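PDB 5GV0: lysosome-associated membrane glycoprotein 1 from Mus musculus, which is a glycoprotein of the lysosomal membrane whose luminal domains probably take part in its assembly with other copies. Local coordinates for residues S5-T10 and V58-E63; L81-G86 and A110-V115; F101-H106 and F128-L133. One frame throughout, in Å; residues are numbered along the deposited sequence.

How the interactions relate
All three interactions reach the same antiparallel sheet, but only interaction 2 lies within it. There 81-86 and 110-115 pair as neighbouring antiparallel strands through backbone hydrogen bonds. Interaction 1 is core packing between two sheets: apolar side chains of 5-10 lie against those of 58-63, and no hydrogen bond joins the two strands. Interactions 1 and 2 are buried, interaction 3 only partly so. It sets strand 101-105 against the connection 128-133, which links two strands of the other sheet, and adds a hydrogen bond from the N105 side-chain amide, a water and a sugar to its apolar part. Interactions 2 and 3 touch at G86 and H106. The centres of interactions 1 and 3 are about 20 Å apart.

Interaction 1 of 3, residues S5-T10 and V58-E63; sequences SKYNVT and VTLKVE. With NAG (2-acetamido-2-deoxy-beta-D-glucopyranose), chain E.
Y7 and V9 of strand 5-10 meet L60 and V62 of strand 58-63 inside the domain. The two strands belong to different sheets. Their axes approach to 8.5 Å, with 133° between the chain directions, and no hydrogen bond joins them.

Y7 carries much of the contact. Its CB lies 4.1 Å from L60 CD1. CG is anti to the carbonyl carbon (chi1 -53°), and L60 CD2 is 3.9 Å from this ring atom. Y7 CD1 lies close to both methyls of L60. CD2 of L60 stands over one face of the ring, somewhat toward the rim. It is 4.1 Å from the Y7 ring centroid and 20° off the normal, a CH-pi contact. Farther out, Y7 CE1 is 3.5 Å from V62 CG1. Y7 CZ and OH are each 4.0 Å from this same methyl. The Y7 side chain crosses those of L60 and V62 at about a right angle.

L60 is shared. While CD2 serves the ring, its CD1 lies 3.8 Å from V9 CG2. L60 also touches L17 and M21 of strand 14-30, the neighbour of strand 5-11, and V62 touches L69.

K61 points the other way. Its NZ makes a weak hydrogen bond of 3.2 Å to O7 of a NAG attached to the protein. T59 also turns away, and its OG1 bonds to S52.

The chemistry implies a greasy interface between the sheets of this LAMP domain. It is held by side-chain packing, while the polar ends of K61 and T59, and the glycan, lie on the far side of strand 58-63.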
loop_
_atom_site.group_PDB
_atom_site.type_symbol
_atom_site.label_atom_id
_atom_site.label_comp_id
_atom_site.label_asym_id
_atom_site.label_seq_id
_atom_site.Cartn_x
_atom_site.Cartn_y
_atom_site.Cartn_z
ATOM N N SER A 5 -4.987 -8.142 6.456
ATOM C CA SER A 5 -5.347 -7.209 7.513
ATOM C C SER A 5 -6.380 -6.231 7.001
ATOM O O SER A 5 -6.406 -5.910 5.805
ATOM C CB SER A 5 -4.119 -6.454 8.017
ATOM O OG SER A 5 -3.153 -7.362 8.516
ATOM N N LYS A 6 -7.223 -5.748 7.903
ATOM C CA LYS A 6 -8.276 -4.817 7.542
ATOM C C LYS A 6 -7.941 -3.411 8.006
ATOM O O LYS A 6 -7.344 -3.197 9.067
ATOM C CB LYS A 6 -9.610 -5.287 8.127
ATOM C CG LYS A 6 -10.002 -6.672 7.620
ATOM C CD LYS A 6 -11.421 -7.058 7.997
ATOM C CE LYS A 6 -11.720 -8.486 7.559
ATOM N NZ LYS A 6 -11.408 -8.699 6.119
ATOM N N TYR A 7 -8.318 -2.443 7.182
ATOM C CA TYR A 7 -8.033 -1.039 7.448
ATOM C C TYR A 7 -9.249 -0.179 7.150
ATOM O O TYR A 7 -9.949 -0.401 6.165
ATOM C CB TYR A 7 -6.849 -0.560 6.601
ATOM C CG TYR A 7 -5.602 -1.415 6.711
ATOM C CD1 TYR A 7 -4.661 -1.172 7.700
ATOM C CD2 TYR A 7 -5.363 -2.448 5.818
ATOM C CE1 TYR A 7 -3.513 -1.943 7.803
ATOM C CE2 TYR A 7 -4.223 -3.222 5.912
ATOM C CZ TYR A 7 -3.304 -2.963 6.905
ATOM O OH TYR A 7 -2.162 -3.730 6.996
ATOM N N ASN A 8 -9.477 0.815 8.001
ATOM C CA ASN A 8 -10.553 1.783 7.828
ATOM C C ASN A 8 -9.980 3.156 8.149
ATOM O O ASN A 8 -9.475 3.363 9.244
ATOM C CB ASN A 8 -11.739 1.435 8.735
ATOM C CG ASN A 8 -12.813 2.506 8.755
ATOM O OD1 ASN A 8 -13.192 3.050 7.722
ATOM N ND2 ASN A 8 -13.320 2.802 9.945
ATOM N N VAL A 9 -10.006 4.069 7.186
ATOM C CA VAL A 9 -9.565 5.438 7.429
ATOM C C VAL A 9 -10.780 6.350 7.368
ATOM O O VAL A 9 -11.491 6.380 6.363
ATOM C CB VAL A 9 -8.496 5.890 6.408
ATOM C CG1 VAL A 9 -8.090 7.342 6.646
ATOM C CG2 VAL A 9 -7.277 4.975 6.473
ATOM N N THR A 10 -11.037 7.065 8.461
ATOM C CA THR A 10 -12.167 7.982 8.533
ATOM C C THR A 10 -11.706 9.385 8.901
ATOM O O THR A 10 -10.815 9.550 9.741
ATOM C CB THR A 10 -13.214 7.500 9.558
ATOM O OG1 THR A 10 -13.677 6.196 9.198
ATOM C CG2 THR A 10 -14.412 8.442 9.594
ATOM N N VAL A 58 -5.495 10.530 -0.356
ATOM C CA VAL A 58 -5.885 9.685 0.769
ATOM C C VAL A 58 -4.675 8.862 1.174
ATOM O O VAL A 58 -3.999 8.300 0.307
ATOM C CB VAL A 58 -7.069 8.762 0.395
ATOM C CG1 VAL A 58 -7.237 7.641 1.406
ATOM C CG2 VAL A 58 -8.346 9.568 0.276
ATOM N N THR A 59 -4.375 8.787 2.467
ATOM C CA THR A 59 -3.191 8.040 2.888
ATOM C C THR A 59 -3.511 6.964 3.902
ATOM O O THR A 59 -4.488 7.058 4.658
ATOM C CB THR A 59 -2.109 8.952 3.502
ATOM O OG1 THR A 59 -2.565 9.456 4.765
ATOM C CG2 THR A 59 -1.760 10.103 2.571
ATOM N N LEU A 60 -2.667 5.940 3.901
ATOM C CA LEU A 60 -2.685 4.887 4.909
ATOM C C LEU A 60 -1.255 4.625 5.348
ATOM O O LEU A 60 -0.396 4.347 4.507
ATOM C CB LEU A 60 -3.314 3.611 4.354
ATOM C CG LEU A 60 -3.323 2.413 5.310
ATOM C CD1 LEU A 60 -4.301 2.637 6.460
ATOM C CD2 LEU A 60 -3.653 1.138 4.559
ATOM N N LYS A 61 -0.992 4.725 6.648
ATOM C CA LYS A 61 0.338 4.462 7.180
ATOM C C LYS A 61 0.312 3.267 8.120
ATOM O O LYS A 61 -0.491 3.209 9.046
ATOM C CB LYS A 61 0.895 5.686 7.901
ATOM C CG LYS A 61 2.333 5.517 8.362
ATOM C CD LYS A 61 2.827 6.723 9.135
ATOM C CE LYS A 61 2.951 7.957 8.260
ATOM N NZ LYS A 61 3.641 9.053 9.002
ATOM N N VAL A 62 1.191 2.306 7.857
ATOM C CA VAL A 62 1.307 1.117 8.681
ATOM C C VAL A 62 2.732 1.044 9.216
ATOM O O VAL A 62 3.702 1.075 8.453
ATOM C CB VAL A 62 0.924 -0.166 7.896
ATOM C CG1 VAL A 62 -0.522 -0.069 7.428
ATOM C CG2 VAL A 62 1.828 -0.381 6.696
ATOM N N GLU A 63 2.872 0.972 10.531
ATOM C CA GLU A 63 4.199 1.119 11.101
ATOM C C GLU A 63 4.443 0.288 12.349
ATOM O O GLU A 63 3.514 -0.171 13.019
ATOM C CB GLU A 63 4.467 2.593 11.413
ATOM C CG GLU A 63 3.487 3.226 12.389
ATOM C CD GLU A 63 3.646 4.735 12.464
ATOM O OE1 GLU A 63 4.799 5.222 12.481
ATOM O OE2 GLU A 63 2.620 5.440 12.493
HETATM C C1 NAG E . 9.893 9.271 7.415
HETATM C C2 NAG E . 8.400 9.588 7.484
HETATM C C3 NAG E . 8.161 11.075 7.229
HETATM C C4 NAG E . 9.024 11.921 8.156
HETATM C C5 NAG E . 10.484 11.498 8.038
HETATM C C6 NAG E . 11.388 12.225 9.005
HETATM C C7 NAG E . 6.730 7.887 6.878
HETATM C C8 NAG E . 6.089 7.132 5.754
HETATM N N2 NAG E . 7.662 8.779 6.527
HETATM O O3 NAG E . 6.788 11.368 7.458
HETATM O O4 NAG E . 8.908 13.296 7.808
HETATM O O5 NAG E . 10.599 10.099 8.331
HETATM O O6 NAG E . 11.156 11.809 10.345
HETATM O O7 NAG E . 6.414 7.703 8.050
#

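Interaction 2 of 3, residues L81-G86 and A110-V115; sequences LFFLQG and ALQATV
A beta bulge interrupts the antiparallel ladder between F82-L84 and A110-A113. F82 and A113 form a hydrogen-bonded pair. So do L84 and A110, but the register has slipped by one: the single residue F83 lies opposite both L111 and Q112. Four backbone bonds hold the ladder. F82 N gives to A113 O at 2.9 Å, and A113 N returns to F82 O at 3.0 Å. L84 N gives to A110 O at 2.8 Å, and A110 N to L84 O at 3.1 Å. Beside them, Q112 CA makes a CA-H...O contact of 3.2 Å with F82 O.

At the slip L111 has a left-handed backbone. Its carbonyl O is buried and has no hydrogen-bond partner in the model.

The chain turns a corner at L111. Strand 112-114 pairs with strand 81-92 in the six-strand antiparallel sheet of the domain, which probably has the beta-prism fold of the LAMP family. F82, L84, A110 and A113 share one face of this ladder. There L84 and A110 pack on I127, and F82 packs on F145.

F82 folds its ring back over the partner strand, its CG between the backbone N and the carbonyl carbon (chi1 67°). A113 O lies over one ring face, V115 CA is at the edge, and CZ is 3.7 Å from A113 CB.

The F83 and Q112 side chains run alongside each other in one direction, the phenyl ring turned 73° from the amide. F83 CD2 is 3.7 Å from Q112 OE1. The F83 ring also has a cation-pi contact with K109. L81 CD1 packs obliquely on the Q112 amide, 4.0 Å from its CD. L81 CD2 lies near T114, whose OG1 bonds to E156.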
loop_
_atom_site.group_PDB
_atom_site.type_symbol
_atom_site.label_atom_id
_atom_site.label_comp_id
_atom_site.label_asym_id
_atom_site.label_seq_id
_atom_site.Cartn_x
_atom_site.Cartn_y
_atom_site.Cartn_z
ATOM N N LEU A 81 -11.659 7.841 -11.421
ATOM C CA LEU A 81 -10.875 6.651 -11.117
ATOM C C LEU A 81 -9.988 6.962 -9.934
ATOM O O LEU A 81 -9.466 8.075 -9.840
ATOM C CB LEU A 81 -10.004 6.229 -12.299
ATOM C CG LEU A 81 -10.679 5.759 -13.581
ATOM C CD1 LEU A 81 -9.651 5.633 -14.686
ATOM C CD2 LEU A 81 -11.379 4.430 -13.354
ATOM N N PHE A 82 -9.819 5.996 -9.034
ATOM C CA PHE A 82 -8.818 6.126 -7.979
ATOM C C PHE A 82 -7.741 5.071 -8.171
ATOM O O PHE A 82 -7.942 4.086 -8.880
ATOM C CB PHE A 82 -9.440 6.012 -6.575
ATOM C CG PHE A 82 -9.984 4.643 -6.243
ATOM C CD1 PHE A 82 -9.163 3.649 -5.721
ATOM C CD2 PHE A 82 -11.328 4.361 -6.437
ATOM C CE1 PHE A 82 -9.675 2.396 -5.418
ATOM C CE2 PHE A 82 -11.839 3.106 -6.133
ATOM C CZ PHE A 82 -11.016 2.132 -5.623
ATOM N N PHE A 83 -6.602 5.279 -7.522
ATOM C CA PHE A 83 -5.460 4.399 -7.694
ATOM C C PHE A 83 -4.417 4.679 -6.632
ATOM O O PHE A 83 -4.377 5.765 -6.051
ATOM C CB PHE A 83 -4.839 4.567 -9.101
ATOM C CG PHE A 83 -4.624 5.994 -9.507
ATOM C CD1 PHE A 83 -3.442 6.651 -9.201
ATOM C CD2 PHE A 83 -5.606 6.682 -10.198
ATOM C CE1 PHE A 83 -3.248 7.968 -9.572
ATOM C CE2 PHE A 83 -5.417 8.001 -10.572
ATOM C CZ PHE A 83 -4.236 8.641 -10.261
ATOM N N LEU A 84 -3.590 3.674 -6.371
ATOM C CA LEU A 84 -2.375 3.860 -5.588
ATOM C C LEU A 84 -1.418 4.688 -6.428
ATOM O O LEU A 84 -1.041 4.266 -7.533
ATOM C CB LEU A 84 -1.755 2.516 -5.227
ATOM C CG LEU A 84 -0.442 2.583 -4.442
ATOM C CD1 LEU A 84 -0.703 3.026 -3.007
ATOM C CD2 LEU A 84 0.268 1.247 -4.475
ATOM N N GLN A 85 -1.051 5.871 -5.937
ATOM C CA GLN A 85 -0.169 6.745 -6.699
ATOM C C GLN A 85 1.208 6.886 -6.055
ATOM O O GLN A 85 2.151 7.336 -6.699
ATOM C CB GLN A 85 -0.817 8.126 -6.892
ATOM C CG GLN A 85 -0.990 8.951 -5.649
ATOM C CD GLN A 85 -1.614 10.300 -5.945
ATOM O OE1 GLN A 85 -1.782 10.686 -7.110
ATOM N NE2 GLN A 85 -1.978 11.022 -4.889
ATOM N N GLY A 86 1.340 6.494 -4.794
ATOM C CA GLY A 86 2.608 6.685 -4.127
ATOM C C GLY A 86 2.890 5.719 -3.002
ATOM O O GLY A 86 1.975 5.218 -2.356
ATOM N N ALA A 110 -1.392 1.931 -9.613
ATOM C CA ALA A 110 -1.797 0.553 -9.411
ATOM C C ALA A 110 -3.091 0.528 -8.620
ATOM O O ALA A 110 -3.558 1.572 -8.155
ATOM C CB ALA A 110 -0.696 -0.234 -8.688
ATOM N N LEU A 111 -3.668 -0.662 -8.485
ATOM C CA LEU A 111 -4.899 -0.860 -7.720
ATOM C C LEU A 111 -5.990 0.105 -8.199
ATOM O O LEU A 111 -6.754 0.652 -7.406
ATOM C CB LEU A 111 -4.630 -0.679 -6.217
ATOM C CG LEU A 111 -3.363 -1.312 -5.630
ATOM C CD1 LEU A 111 -3.319 -1.119 -4.108
ATOM C CD2 LEU A 111 -3.256 -2.793 -5.993
ATOM N N GLN A 112 -6.059 0.304 -9.509
ATOM C CA GLN A 112 -6.956 1.298 -10.076
ATOM C C GLN A 112 -8.374 0.771 -10.246
ATOM O O GLN A 112 -8.587 -0.325 -10.769
ATOM C CB GLN A 112 -6.421 1.782 -11.420
ATOM C CG GLN A 112 -7.274 2.878 -12.060
ATOM C CD GLN A 112 -6.614 3.506 -13.273
ATOM O OE1 GLN A 112 -6.044 4.594 -13.188
ATOM N NE2 GLN A 112 -6.697 2.829 -14.412
ATOM N N ALA A 113 -9.345 1.570 -9.817
ATOM C CA ALA A 113 -10.743 1.224 -9.995
ATOM C C ALA A 113 -11.606 2.470 -10.081
ATOM O O ALA A 113 -11.196 3.567 -9.696
ATOM C CB ALA A 113 -11.227 0.326 -8.856
ATOM N N THR A 114 -12.811 2.278 -10.599
ATOM C CA THR A 114 -13.818 3.314 -10.658
ATOM C C THR A 114 -14.201 3.821 -9.273
ATOM O O THR A 114 -14.462 3.038 -8.364
ATOM C CB THR A 114 -15.069 2.787 -11.353
ATOM O OG1 THR A 114 -14.704 2.227 -12.627
ATOM C CG2 THR A 114 -16.103 3.888 -11.529
ATOM N N VAL A 115 -14.252 5.140 -9.117
ATOM C CA VAL A 115 -14.702 5.740 -7.869
ATOM C C VAL A 115 -16.111 5.249 -7.529
ATOM O O VAL A 115 -17.021 5.314 -8.368
ATOM C CB VAL A 115 -14.667 7.281 -7.964
ATOM C CG1 VAL A 115 -15.353 7.901 -6.781
ATOM C CG2 VAL A 115 -13.225 7.756 -8.067
#

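Interaction 3 of 3, residues F101-H106 and F128-L133; sequences FSISNH and FVSKML. With NAG (2-acetamido-2-deoxy-beta-D-glucopyranose), chain D.
N105 and I103 of strand 101-105 face the segment F128-L133, and a NAG sits at one end of the contact. The sugar is covalently bound through its C1 to N105 ND2.

F128 comes first. Its ring turns an edge to the sugar, with CE1 3.4 Å from the acetamide O7. S130 O lies over one face of the same ring.

V129 takes the hydrogen bond. N105 ND2 gives to V129 O at 2.9 Å, with 164° at the hydrogen. V129 O lies in the amide plane of N105. This bond and the bond of N105 OD1 to S107 N help to fix the rotation of the glycosylated amide. A water also gives hydrogen bonds to V129 O and S104 O. V129 CG1 packs 3.8 Å from N105 CB.

S130 OG lies between the backbone N and the carbonyl carbon (chi1 76°). It is 3.7 Å from I103 CG2 and accepts from M132 N at 3.1 Å, which makes an ST turn.

L133 closes the apolar part, its CD2 3.7 Å from I103 CG2. L133 O accepts from both V129 N and S130 N, a classic beta bulge.

A type I turn, S130 to L133, completes the link between antiparallel strands 125-128 and 133-138. This is a bulged beta hairpin, packed beside an N-glycosylation site.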
loop_
_atom_site.group_PDB
_atom_site.type_symbol
_atom_site.label_atom_id
_atom_site.label_comp_id
_atom_site.label_asym_id
_atom_site.label_seq_id
_atom_site.Cartn_x
_atom_site.Cartn_y
_atom_site.Cartn_z
ATOM N N PHE A 101 17.192 4.488 6.437
ATOM C CA PHE A 101 17.024 5.026 5.095
ATOM C C PHE A 101 15.556 5.220 4.752
ATOM O O PHE A 101 14.668 4.775 5.483
ATOM C CB PHE A 101 17.666 4.090 4.069
ATOM C CG PHE A 101 17.076 2.718 4.076
ATOM C CD1 PHE A 101 17.590 1.742 4.908
ATOM C CD2 PHE A 101 15.986 2.409 3.278
ATOM C CE1 PHE A 101 17.046 0.479 4.935
ATOM C CE2 PHE A 101 15.437 1.146 3.300
ATOM C CZ PHE A 101 15.966 0.179 4.131
ATOM N N SER A 102 15.315 5.884 3.626
ATOM C CA SER A 102 13.973 6.035 3.076
ATOM C C SER A 102 13.988 5.695 1.596
ATOM O O SER A 102 14.981 5.926 0.917
ATOM C CB SER A 102 13.444 7.457 3.281
ATOM O OG SER A 102 13.191 7.720 4.649
ATOM N N ILE A 103 12.885 5.129 1.116
ATOM C CA ILE A 103 12.673 4.889 -0.310
ATOM C C ILE A 103 11.272 5.365 -0.641
ATOM O O ILE A 103 10.332 5.084 0.100
ATOM C CB ILE A 103 12.810 3.403 -0.689
ATOM C CG1 ILE A 103 14.206 2.881 -0.336
ATOM C CG2 ILE A 103 12.521 3.220 -2.187
ATOM C CD1 ILE A 103 14.314 1.357 -0.363
ATOM N N SER A 104 11.123 6.111 -1.729
ATOM C CA SER A 104 9.805 6.554 -2.136
ATOM C C SER A 104 9.605 6.466 -3.637
ATOM O O SER A 104 10.562 6.342 -4.409
ATOM C CB SER A 104 9.555 7.990 -1.684
ATOM O OG SER A 104 10.474 8.874 -2.294
ATOM N N ASN A 105 8.345 6.513 -4.048
ATOM C CA ASN A 105 8.008 6.719 -5.454
ATOM C C ASN A 105 6.591 7.233 -5.509
ATOM O O ASN A 105 5.669 6.532 -5.086
ATOM C CB ASN A 105 8.155 5.424 -6.266
ATOM C CG ASN A 105 8.045 5.657 -7.768
ATOM O OD1 ASN A 105 7.396 6.597 -8.220
ATOM N ND2 ASN A 105 8.701 4.803 -8.555
ATOM N N HIS A 106 6.418 8.458 -5.991
ATOM C CA HIS A 106 5.094 9.074 -6.043
ATOM C C HIS A 106 4.595 9.184 -7.471
ATOM O O HIS A 106 3.775 10.046 -7.789
ATOM C CB HIS A 106 5.121 10.450 -5.374
ATOM C CG HIS A 106 5.488 10.396 -3.926
ATOM N ND1 HIS A 106 4.578 10.077 -2.942
ATOM C CD2 HIS A 106 6.672 10.589 -3.297
ATOM C CE1 HIS A 106 5.181 10.089 -1.767
ATOM N NE2 HIS A 106 6.453 10.398 -1.954
ATOM N N PHE A 128 6.651 -2.218 -8.593
ATOM C CA PHE A 128 7.966 -1.596 -8.588
ATOM C C PHE A 128 7.904 -0.248 -7.875
ATOM O O PHE A 128 7.106 0.612 -8.235
ATOM C CB PHE A 128 8.458 -1.430 -10.034
ATOM C CG PHE A 128 9.837 -0.833 -10.175
ATOM C CD1 PHE A 128 10.039 0.537 -10.073
ATOM C CD2 PHE A 128 10.923 -1.641 -10.487
ATOM C CE1 PHE A 128 11.305 1.083 -10.236
ATOM C CE2 PHE A 128 12.192 -1.096 -10.659
ATOM C CZ PHE A 128 12.379 0.266 -10.533
ATOM N N VAL A 129 8.734 -0.075 -6.854
ATOM C CA VAL A 129 8.853 1.221 -6.187
ATOM C C VAL A 129 10.210 1.834 -6.531
ATOM O O VAL A 129 10.284 2.975 -6.982
ATOM C CB VAL A 129 8.673 1.100 -4.660
ATOM C CG1 VAL A 129 8.858 2.449 -3.994
ATOM C CG2 VAL A 129 7.292 0.534 -4.334
ATOM N N SER A 130 11.280 1.062 -6.334
ATOM C CA SER A 130 12.606 1.423 -6.840
ATOM C C SER A 130 13.288 0.165 -7.340
ATOM O O SER A 130 12.738 -0.931 -7.200
ATOM C CB SER A 130 13.460 2.088 -5.762
ATOM O OG SER A 130 13.946 1.123 -4.844
ATOM N N LYS A 131 14.485 0.320 -7.899
ATOM C CA LYS A 131 15.290 -0.824 -8.330
ATOM C C LYS A 131 15.447 -1.837 -7.218
ATOM O O LYS A 131 15.528 -3.041 -7.477
ATOM C CB LYS A 131 16.682 -0.379 -8.794
ATOM C CG LYS A 131 16.699 0.315 -10.119
ATOM C CD LYS A 131 18.131 0.531 -10.561
ATOM C CE LYS A 131 18.193 1.396 -11.802
ATOM N NZ LYS A 131 19.608 1.609 -12.201
ATOM N N MET A 132 15.486 -1.340 -5.984
ATOM C CA MET A 132 15.784 -2.162 -4.823
ATOM C C MET A 132 14.559 -2.529 -3.993
ATOM O O MET A 132 14.670 -3.293 -3.049
ATOM C CB MET A 132 16.797 -1.439 -3.935
ATOM C CG MET A 132 18.136 -1.188 -4.619
ATOM S SD MET A 132 18.988 -2.735 -5.009
ATOM C CE MET A 132 19.013 -2.664 -6.795
ATOM N N LEU A 133 13.391 -1.993 -4.333
ATOM C CA LEU A 133 12.210 -2.223 -3.496
ATOM C C LEU A 133 10.954 -2.472 -4.310
ATOM O O LEU A 133 10.596 -1.667 -5.168
ATOM C CB LEU A 133 11.965 -1.025 -2.576
ATOM C CG LEU A 133 10.668 -1.055 -1.759
ATOM C CD1 LEU A 133 10.729 -2.127 -0.673
ATOM C CD2 LEU A 133 10.406 0.311 -1.142
HETATM C C1 NAG D . 8.632 4.946 -9.988
HETATM C C2 NAG D . 9.943 4.859 -10.766
HETATM C C3 NAG D . 9.677 5.135 -12.241
HETATM C C4 NAG D . 8.595 4.204 -12.771
HETATM C C5 NAG D . 7.354 4.281 -11.885
HETATM C C6 NAG D . 6.283 3.287 -12.272
HETATM C C7 NAG D . 12.074 5.385 -9.649
HETATM C C8 NAG D . 13.006 6.478 -9.219
HETATM N N2 NAG D . 10.947 5.781 -10.254
HETATM O O3 NAG D . 10.877 4.975 -12.985
HETATM O O4 NAG D . 8.237 4.610 -14.088
HETATM O O5 NAG D . 7.707 4.003 -10.520
HETATM O O6 NAG D . 6.816 1.974 -12.382
HETATM O O7 NAG D . 12.330 4.201 -9.443
HETATM O O HOH W 1 12.069 5.119 -6.295
#